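Local coordinates for uncharacterized protein (Clostridium sporogenes, PDB 4Q0Y) that is of unknown function but adopts a hot dog, thioesterase-like fold, so that a thioesterase-like activity is possible though unproven, at residues B[9-14]-B[28-33]; B[37-42]-B[125-130]. All coordinates share one frame; numbering follows the deposited sequence.

Interaction 1: residues B[9-14]-B[28-33]; sequences SSIDVF and GVIYDE. With CD (cadmium ion), chain L.
Ile11 O is gripped from across the strand pair by Ile30 N at 2.9 Å and, more weakly, by the CA-H of Val29, with Val29 CA 3.4 Å from that oxygen. Ile11 N returns a bond to Ile30 O, which closes the hydrogen-bonded pair Ile11-Ile30. The next such pair is Val13-Gly28, where Val13 N reaches Gly28 O at 2.8 Å and Gly28 N binds Val13 O. Between them sits the non-hydrogen-bonded pair Asp12-Val29.

On the face carrying Ile11, Val13 and Ile30, the packing is apolar. Ile11 CB and Ile30 CB are 4.2 Å apart, and Val13 CG2 meets Ile30 CD1, the two side chains crossing at a slant. Ile30 CG1 stands anti to the carbonyl carbon (chi1 -61°), where it too comes near Val13 CG2. Leu36 and Phe39 of helix 33-44 cover Ile11 on this side.

The other face is more polar. Asp12 runs alongside Val29 and points the same way, but its OD1 forms a salt bridge with Lys26 and its OD2 accepts a bond from Asn75 ND2. Asn75 ND2 also bonds Ser10 OG. Ser10 CB approaches Tyr31 CE1 obliquely at 3.6 Å, a detail to treat with caution because Tyr31 has a second conformer.

Past the strand, Asp32 N-caps helix 33-44, its OD2 taking Lys35 N. Glu33 then binds cadmium in bidentate fashion, through OE1 at 2.2 Å and OE2 at 2.5 Å, with three waters as further ligands. Glu33 OE2 also hydrogen-bonds Gly1 N of the second subunit, so this carboxylate oxygen serves both the metal and the neighbouring chain. Overall this is an antiparallel beta hairpin at one edge of the chain's sheet, with 26-30 as an outermost strand, leading into helix 33-44, consistent with the hot dog, thioesterase-like fold of this chain.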
ATOM      1  N   SER B   9       8.697   6.329  -9.043  1.00 16.41           N
ATOM      2  CA  SER B   9       9.293   7.673  -9.111  1.00 17.69           C
ATOM      3  C   SER B   9       8.360   8.651  -9.824  1.00 16.18           C
ATOM      4  O   SER B   9       8.344   9.827  -9.492  1.00 15.07           O
ATOM      5  CB  SER B   9      10.657   7.628  -9.774  1.00 20.16           C
ATOM      6  OG  SER B   9      10.567   6.996 -11.042  1.00 22.25           O
ATOM      7  N   SER B  10       7.585   8.149 -10.784  1.00 13.41           N
ATOM      8  CA  SER B  10       6.611   8.971 -11.513  1.00 13.71           C
ATOM      9  C   SER B  10       5.667   8.090 -12.325  1.00 12.33           C
ATOM     10  O   SER B  10       5.939   6.893 -12.501  1.00 12.80           O
ATOM     11  CB  SER B  10       7.305   9.934 -12.483  1.00 14.54           C
ATOM     12  OG  SER B  10       8.049   9.223 -13.441  1.00 14.92           O
ATOM     13  N   ILE B  11       4.592   8.703 -12.816  1.00 12.36           N
ATOM     14  CA  ILE B  11       3.728   8.087 -13.816  1.00 12.22           C
ATOM     15  C   ILE B  11       3.554   9.069 -14.975  1.00 13.35           C
ATOM     16  O   ILE B  11       2.969  10.118 -14.798  1.00 14.97           O
ATOM     17  CB  ILE B  11       2.318   7.707 -13.268  1.00 12.95           C
ATOM     18  CG1 ILE B  11       2.394   6.799 -12.032  1.00 12.72           C
ATOM     19  CG2 ILE B  11       1.488   7.059 -14.374  1.00 16.24           C
ATOM     20  CD1 ILE B  11       1.107   6.709 -11.235  1.00 13.75           C
ATOM     21  N   ASP B  12       4.056   8.715 -16.152  1.00 12.80           N
ATOM     22  CA  ASP B  12       3.815   9.508 -17.363  1.00 13.53           C
ATOM     23  C   ASP B  12       2.402   9.207 -17.856  1.00 12.85           C
ATOM     24  O   ASP B  12       1.997   8.041 -17.877  1.00 12.78           O
ATOM     25  CB  ASP B  12       4.830   9.205 -18.445  1.00 15.05           C
ATOM     26  CG  ASP B  12       6.215   9.628 -18.049  1.00 18.40           C
ATOM     27  OD1 ASP B  12       6.385  10.819 -17.789  1.00 21.82           O
ATOM     28  OD2 ASP B  12       7.129   8.788 -18.015  1.00 22.14           O
ATOM     29  N   VAL B  13       1.675  10.257 -18.243  1.00 12.35           N
ATOM     30  CA  VAL B  13       0.270  10.149 -18.615  1.00 13.14           C
ATOM     31  C   VAL B  13       0.100  10.634 -20.059  1.00 12.94           C
ATOM     32  O   VAL B  13       0.553  11.728 -20.422  1.00 12.71           O
ATOM     33  CB  VAL B  13      -0.637  10.955 -17.677  1.00 13.31           C
ATOM     34  CG1 VAL B  13      -2.117  10.785 -18.059  1.00 15.41           C
ATOM     35  CG2 VAL B  13      -0.387  10.543 -16.224  1.00 14.13           C
ATOM     36  N   PHE B  14      -0.578   9.819 -20.853  1.00 13.96           N
ATOM     37  CA  PHE B  14      -0.787  10.031 -22.292  1.00 13.20           C
ATOM     38  C   PHE B  14      -2.262   9.903 -22.643  1.00 12.60           C
ATOM     39  O   PHE B  14      -3.010   9.210 -21.935  1.00 14.26           O
ATOM     40  CB  PHE B  14      -0.016   9.002 -23.115  1.00 12.84           C
ATOM     41  CG  PHE B  14       1.471   8.986 -22.852  1.00 14.79           C
ATOM     42  CD1 PHE B  14       2.003   8.246 -21.758  1.00 13.99           C
ATOM     43  CD2 PHE B  14       2.349   9.669 -23.686  1.00 15.93           C
ATOM     44  CE1 PHE B  14       3.368   8.209 -21.510  1.00 15.96           C
ATOM     45  CE2 PHE B  14       3.725   9.630 -23.423  1.00 15.67           C
ATOM     46  CZ  PHE B  14       4.226   8.905 -22.341  1.00 14.74           C
ATOM     47  N   GLY B  28       0.725  14.678 -19.338  1.00 20.06           N
ATOM     48  CA  GLY B  28       1.409  15.168 -18.155  1.00 17.85           C
ATOM     49  C   GLY B  28       2.121  14.072 -17.404  1.00 16.94           C
ATOM     50  O   GLY B  28       2.295  12.958 -17.925  1.00 13.52           O
ATOM     51  N   VAL B  29       2.511  14.387 -16.175  0.50 16.92           N
ATOM     52  CA  VAL B  29       3.238  13.454 -15.332  0.50 15.95           C
ATOM     53  C   VAL B  29       2.784  13.641 -13.898  0.50 15.47           C
ATOM     54  O   VAL B  29       2.530  14.777 -13.473  0.50 16.32           O
ATOM     55  CB  VAL B  29       4.751  13.591 -15.492  0.50 15.64           C
ATOM     56  CG1 VAL B  29       5.172  15.041 -15.320  0.50 16.77           C
ATOM     57  CG2 VAL B  29       5.492  12.624 -14.570  0.50 16.25           C
ATOM     58  N   ILE B  30       2.633  12.516 -13.193  1.00 14.88           N
ATOM     59  CA  ILE B  30       2.275  12.473 -11.775  1.00 13.99           C
ATOM     60  C   ILE B  30       3.563  12.227 -10.993  1.00 13.91           C
ATOM     61  O   ILE B  30       4.235  11.223 -11.203  1.00 15.41           O
ATOM     62  CB  ILE B  30       1.220  11.379 -11.471  1.00 14.55           C
ATOM     63  CG1 ILE B  30      -0.079  11.654 -12.258  1.00 14.54           C
ATOM     64  CG2 ILE B  30       0.924  11.311  -9.968  1.00 15.17           C
ATOM     65  CD1 ILE B  30      -1.058  10.515 -12.263  1.00 16.13           C
ATOM     66  N   TYR B  31       3.891  13.155 -10.098  1.00 14.24           N
ATOM     67  CA  TYR B  31       5.076  13.081  -9.216  0.60 14.88           C
ATOM     68  C   TYR B  31       4.756  13.017  -7.736  1.00 15.31           C
ATOM     69  O   TYR B  31       5.650  12.745  -6.916  1.00 14.69           O
ATOM     70  CB  TYR B  31       5.930  14.347  -9.411  0.60 15.83           C
ATOM     71  CG  TYR B  31       6.561  14.444 -10.770  0.60 16.49           C
ATOM     72  CD1 TYR B  31       7.365  13.413 -11.253  0.60 15.74           C
ATOM     73  CD2 TYR B  31       6.375  15.569 -11.570  0.60 15.44           C
ATOM     74  CE1 TYR B  31       7.969  13.486 -12.502  0.60 16.67           C
ATOM     75  CE2 TYR B  31       6.984  15.661 -12.809  0.60 17.45           C
ATOM     76  CZ  TYR B  31       7.770  14.614 -13.271  0.60 16.00           C
ATOM     77  OH  TYR B  31       8.332  14.667 -14.515  0.60 16.83           O
ATOM     78  N   ASP B  32       3.491  13.271  -7.367  1.00 14.77           N
ATOM     79  CA  ASP B  32       3.098  13.398  -5.964  1.00 16.63           C
ATOM     80  C   ASP B  32       3.322  12.095  -5.190  1.00 14.93           C
ATOM     81  O   ASP B  32       2.800  11.039  -5.582  1.00 14.88           O
ATOM     82  CB  ASP B  32       1.608  13.753  -5.892  1.00 19.05           C
ATOM     83  CG  ASP B  32       1.132  13.969  -4.469  1.00 21.78           C
ATOM     84  OD1 ASP B  32       1.437  15.012  -3.905  1.00 24.53           O
ATOM     85  OD2 ASP B  32       0.495  13.053  -3.917  1.00 22.52           O
ATOM     86  N   GLU B  33       4.100  12.176  -4.104  1.00 15.69           N
ATOM     87  CA  GLU B  33       4.446  10.982  -3.307  1.00 16.81           C
ATOM     88  C   GLU B  33       3.237  10.144  -2.852  1.00 16.64           C
ATOM     89  O   GLU B  33       3.238   8.901  -2.999  1.00 16.76           O
ATOM     90  CB  GLU B  33       5.292  11.392  -2.099  1.00 18.93           C
ATOM     91  CG  GLU B  33       5.910  10.259  -1.306  1.00 23.16           C
ATOM     92  CD  GLU B  33       6.897   9.418  -2.094  1.00 31.54           C
ATOM     93  OE1 GLU B  33       7.366   9.842  -3.190  1.00 31.30           O
ATOM     94  OE2 GLU B  33       7.255   8.307  -1.609  1.00 38.67           O
TER
HETATM   95 CD    CD L 203       8.910   8.249  -3.420  0.50 27.63          CD
HETATM   96  O   HOH W   1       9.322   6.109  -2.868  1.00 28.70           O
HETATM   97  O   HOH W   2      10.426   9.388  -1.862  1.00 33.54           O
HETATM   98  O   HOH W   3       7.106   7.206  -4.438  1.00 35.97           O

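Interaction 2: residues B[37-42]-B[125-130]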
ATOM      1  N   SER B  37       2.378   6.371  -4.081  1.00 14.15           N
ATOM      2  CA  SER B  37       2.251   5.330  -3.037  1.00 15.42           C
ATOM      3  C   SER B  37       0.928   4.560  -3.172  1.00 15.55           C
ATOM      4  O   SER B  37       0.928   3.334  -3.156  1.00 14.49           O
ATOM      5  CB  SER B  37       2.362   5.953  -1.637  1.00 19.04           C
ATOM      6  OG  SER B  37       1.986   5.074  -0.569  1.00 19.08           O
ATOM      7  N   LYS B  38      -0.177   5.288  -3.378  1.00 15.03           N
ATOM      8  CA  LYS B  38      -1.472   4.639  -3.587  1.00 15.44           C
ATOM      9  C   LYS B  38      -1.508   3.760  -4.852  1.00 13.97           C
ATOM     10  O   LYS B  38      -2.030   2.618  -4.820  1.00 15.39           O
ATOM     11  CB  LYS B  38      -2.595   5.658  -3.616  1.00 17.34           C
ATOM     12  CG  LYS B  38      -2.887   6.305  -2.281  1.00 16.29           C
ATOM     13  CD  LYS B  38      -3.778   7.517  -2.472  1.00 20.06           C
ATOM     14  CE  LYS B  38      -4.118   8.221  -1.200  1.00 23.91           C
ATOM     15  NZ  LYS B  38      -5.000   9.408  -1.430  1.00 28.51           N
ATOM     16  N   PHE B  39      -0.896   4.225  -5.936  1.00 13.04           N
ATOM     17  CA  PHE B  39      -0.839   3.411  -7.179  1.00 12.97           C
ATOM     18  C   PHE B  39       0.049   2.174  -7.010  1.00 12.58           C
ATOM     19  O   PHE B  39      -0.293   1.092  -7.495  1.00 12.31           O
ATOM     20  CB  PHE B  39      -0.383   4.221  -8.372  1.00 14.19           C
ATOM     21  CG  PHE B  39      -0.703   3.561  -9.691  1.00 13.06           C
ATOM     22  CD1 PHE B  39      -2.026   3.438 -10.093  1.00 15.89           C
ATOM     23  CD2 PHE B  39       0.290   2.993 -10.468  1.00 17.07           C
ATOM     24  CE1 PHE B  39      -2.339   2.791 -11.286  1.00 17.27           C
ATOM     25  CE2 PHE B  39      -0.004   2.362 -11.672  1.00 17.36           C
ATOM     26  CZ  PHE B  39      -1.321   2.259 -12.078  1.00 18.49           C
ATOM     27  N   LYS B  40       1.153   2.316  -6.283  1.00 14.01           N
ATOM     28  CA  LYS B  40       2.033   1.168  -5.966  1.00 14.02           C
ATOM     29  C   LYS B  40       1.246   0.050  -5.295  1.00 13.52           C
ATOM     30  O   LYS B  40       1.388  -1.120  -5.653  1.00 15.28           O
ATOM     31  CB  LYS B  40       3.202   1.581  -5.063  1.00 15.39           C
ATOM     32  CG  LYS B  40       4.186   0.444  -4.776  1.00 19.29           C
ATOM     33  CD  LYS B  40       5.256   0.854  -3.761  1.00 23.11           C
ATOM     34  CE  LYS B  40       5.102   0.168  -2.427  1.00 28.26           C
ATOM     35  NZ  LYS B  40       6.245   0.455  -1.518  1.00 28.79           N
ATOM     36  N   VAL B  41       0.466   0.417  -4.282  1.00 15.26           N
ATOM     37  CA  VAL B  41      -0.290  -0.545  -3.494  1.00 17.60           C
ATOM     38  C   VAL B  41      -1.254  -1.335  -4.399  1.00 16.81           C
ATOM     39  O   VAL B  41      -1.307  -2.562  -4.320  1.00 18.32           O
ATOM     40  CB  VAL B  41      -1.020   0.136  -2.322  1.00 18.95           C
ATOM     41  CG1 VAL B  41      -2.054  -0.782  -1.682  1.00 20.92           C
ATOM     42  CG2 VAL B  41       0.011   0.587  -1.276  1.00 21.94           C
ATOM     43  N   ILE B  42      -1.961  -0.628  -5.287  1.00 17.09           N
ATOM     44  CA  ILE B  42      -2.841  -1.290  -6.274  1.00 17.52           C
ATOM     45  C   ILE B  42      -2.048  -2.256  -7.160  1.00 16.85           C
ATOM     46  O   ILE B  42      -2.436  -3.429  -7.285  1.00 17.03           O
ATOM     47  CB  ILE B  42      -3.601  -0.265  -7.145  1.00 17.80           C
ATOM     48  CG1 ILE B  42      -4.638   0.435  -6.270  1.00 21.61           C
ATOM     49  CG2 ILE B  42      -4.233  -0.945  -8.376  1.00 16.55           C
ATOM     50  CD1 ILE B  42      -5.243   1.667  -6.899  1.00 22.47           C
ATOM     51  N   GLU B 125      -8.642   9.577  -7.027  1.00 19.23           N
ATOM     52  CA  GLU B 125      -7.732  10.466  -6.294  1.00 22.40           C
ATOM     53  C   GLU B 125      -6.392  10.636  -7.028  1.00 19.13           C
ATOM     54  O   GLU B 125      -5.875  11.762  -7.140  1.00 19.54           O
ATOM     55  CB  GLU B 125      -7.481   9.994  -4.854  1.00 23.34           C
ATOM     56  CG  GLU B 125      -8.722  10.072  -3.984  1.00 25.08           C
ATOM     57  CD  GLU B 125      -8.638   9.296  -2.680  1.00 28.97           C
ATOM     58  OE1 GLU B 125      -7.581   8.712  -2.354  1.00 27.63           O
ATOM     59  OE2 GLU B 125      -9.685   9.243  -2.004  1.00 36.61           O
ATOM     60  N   ILE B 126      -5.843   9.525  -7.502  1.00 15.84           N
ATOM     61  CA  ILE B 126      -4.541   9.518  -8.189  1.00 15.41           C
ATOM     62  C   ILE B 126      -4.571  10.321  -9.504  1.00 16.04           C
ATOM     63  O   ILE B 126      -3.623  11.103  -9.784  1.00 16.77           O
ATOM     64  CB  ILE B 126      -4.053   8.088  -8.498  1.00 16.68           C
ATOM     65  CG1 ILE B 126      -3.785   7.343  -7.194  1.00 17.62           C
ATOM     66  CG2 ILE B 126      -2.805   8.086  -9.391  1.00 16.43           C
ATOM     67  CD1 ILE B 126      -3.797   5.836  -7.348  1.00 18.30           C
ATOM     68  N   PHE B 127      -5.640  10.143 -10.270  1.00 16.78           N
ATOM     69  CA  PHE B 127      -5.762  10.747 -11.598  1.00 18.39           C
ATOM     70  C   PHE B 127      -6.579  12.053 -11.638  1.00 19.66           C
ATOM     71  O   PHE B 127      -6.866  12.558 -12.726  1.00 23.02           O
ATOM     72  CB  PHE B 127      -6.232   9.701 -12.609  1.00 18.99           C
ATOM     73  CG  PHE B 127      -5.201   8.639 -12.847  1.00 17.57           C
ATOM     74  CD1 PHE B 127      -4.060   8.936 -13.607  1.00 17.93           C
ATOM     75  CD2 PHE B 127      -5.285   7.399 -12.214  1.00 17.73           C
ATOM     76  CE1 PHE B 127      -3.067   8.002 -13.766  1.00 17.65           C
ATOM     77  CE2 PHE B 127      -4.291   6.458 -12.361  1.00 17.76           C
ATOM     78  CZ  PHE B 127      -3.176   6.755 -13.151  1.00 18.81           C
ATOM     79  N   LEU B 128      -6.883  12.635 -10.476  1.00 21.42           N
ATOM     80  CA  LEU B 128      -7.547  13.948 -10.406  1.00 25.37           C
ATOM     81  C   LEU B 128      -6.584  15.031 -10.920  1.00 25.69           C
ATOM     82  O   LEU B 128      -5.438  15.055 -10.480  1.00 25.89           O
ATOM     83  CB  LEU B 128      -7.927  14.285  -8.950  1.00 26.64           C
ATOM     84  CG  LEU B 128      -8.568  15.638  -8.603  1.00 32.40           C
ATOM     85  CD1 LEU B 128      -9.904  15.787  -9.306  1.00 33.39           C
ATOM     86  CD2 LEU B 128      -8.736  15.761  -7.101  1.00 35.61           C
ATOM     87  N   ASN B 129      -7.051  15.888 -11.834  1.00 27.11           N
ATOM     88  CA  ASN B 129      -6.282  17.057 -12.306  0.50 29.69           C
ATOM     89  C   ASN B 129      -4.843  16.748 -12.763  1.00 26.17           C
ATOM     90  O   ASN B 129      -3.871  17.374 -12.287  1.00 26.58           O
ATOM     91  CB  ASN B 129      -6.254  18.159 -11.227  0.50 31.48           C
ATOM     92  CG  ASN B 129      -7.629  18.696 -10.887  0.50 34.25           C
ATOM     93  OD1 ASN B 129      -8.490  18.834 -11.754  0.50 37.21           O
ATOM     94  ND2 ASN B 129      -7.829  19.025  -9.619  0.50 33.99           N
ATOM     95  N   VAL B 130      -4.695  15.778 -13.657  1.00 25.02           N
ATOM     96  CA  VAL B 130      -3.393  15.520 -14.294  1.00 23.67           C
ATOM     97  C   VAL B 130      -3.152  16.749 -15.169  1.00 26.17           C
ATOM     98  O   VAL B 130      -3.993  17.101 -15.999  1.00 26.43           O
ATOM     99  CB  VAL B 130      -3.376  14.293 -15.208  1.00 22.91           C
ATOM    100  CG1 VAL B 130      -2.008  14.148 -15.914  1.00 21.65           C
ATOM    101  CG2 VAL B 130      -3.705  13.030 -14.421  1.00 20.96           C
TER
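Lys38 starts out against Ile126 and ends on Glu125. Its CB packs on Ile126 CD1 at 3.9 Å, with Ile126 CG1 a little farther off. Beyond CG the chain is extended, CD anti to CA (chi2 167°), and it crosses the Glu125 side chain at about a right angle. CD and then CE draw near Glu125 OE1, CE at 3.7 Å. NZ completes the approach with a salt bridge of 2.8 Å to the same Glu125 OE1, coming in from above the carboxylate plane, 39° out of it. Glu34 OE2, one turn back along the lysine's own helix, is a second acidic partner of NZ.

Deeper in, Ile126 CD1 is the hub. It lies 3.6 Å from Phe39 N, touches Phe39 CB, and sits near the plane of the Phe39 ring at its edge; Ile42 CD1 is more distant. Phe39 CE1 in turn meets Phe127 CE2 at 4.3 Å, at the edge of the Phe127 ring, while Ile126 CG2 lies 3.7 Å above one face of that ring, offset toward its rim. The contact thus pairs a buried hydrocarbon core with a charged outer margin, where two carboxylates probably stabilise the lysine as a cation.

Overall arrangement
From the N terminus, strand 4-15 runs out and, after the ten-residue connection 16-25, strand 26-30 comes back beside it: interaction 1 closes that hairpin. The chain passes directly into helix 33-44, where interaction 2 opens. Its loop is much longer, taking in the remaining five strands of the sheet before helix 117-126 brings the chain back. The two contacts are in series, neither nested nor crossed, yet they meet in space. Ile30 CD1 packs on Phe127 CE1 at 3.6 Å, Ile11 CD1 on Phe39 CD2, and Val13 CB on Val130 CG1. The strand pair 4-15 and 26-30, helix 33-44 and the C-terminal segment therefore share one apolar core.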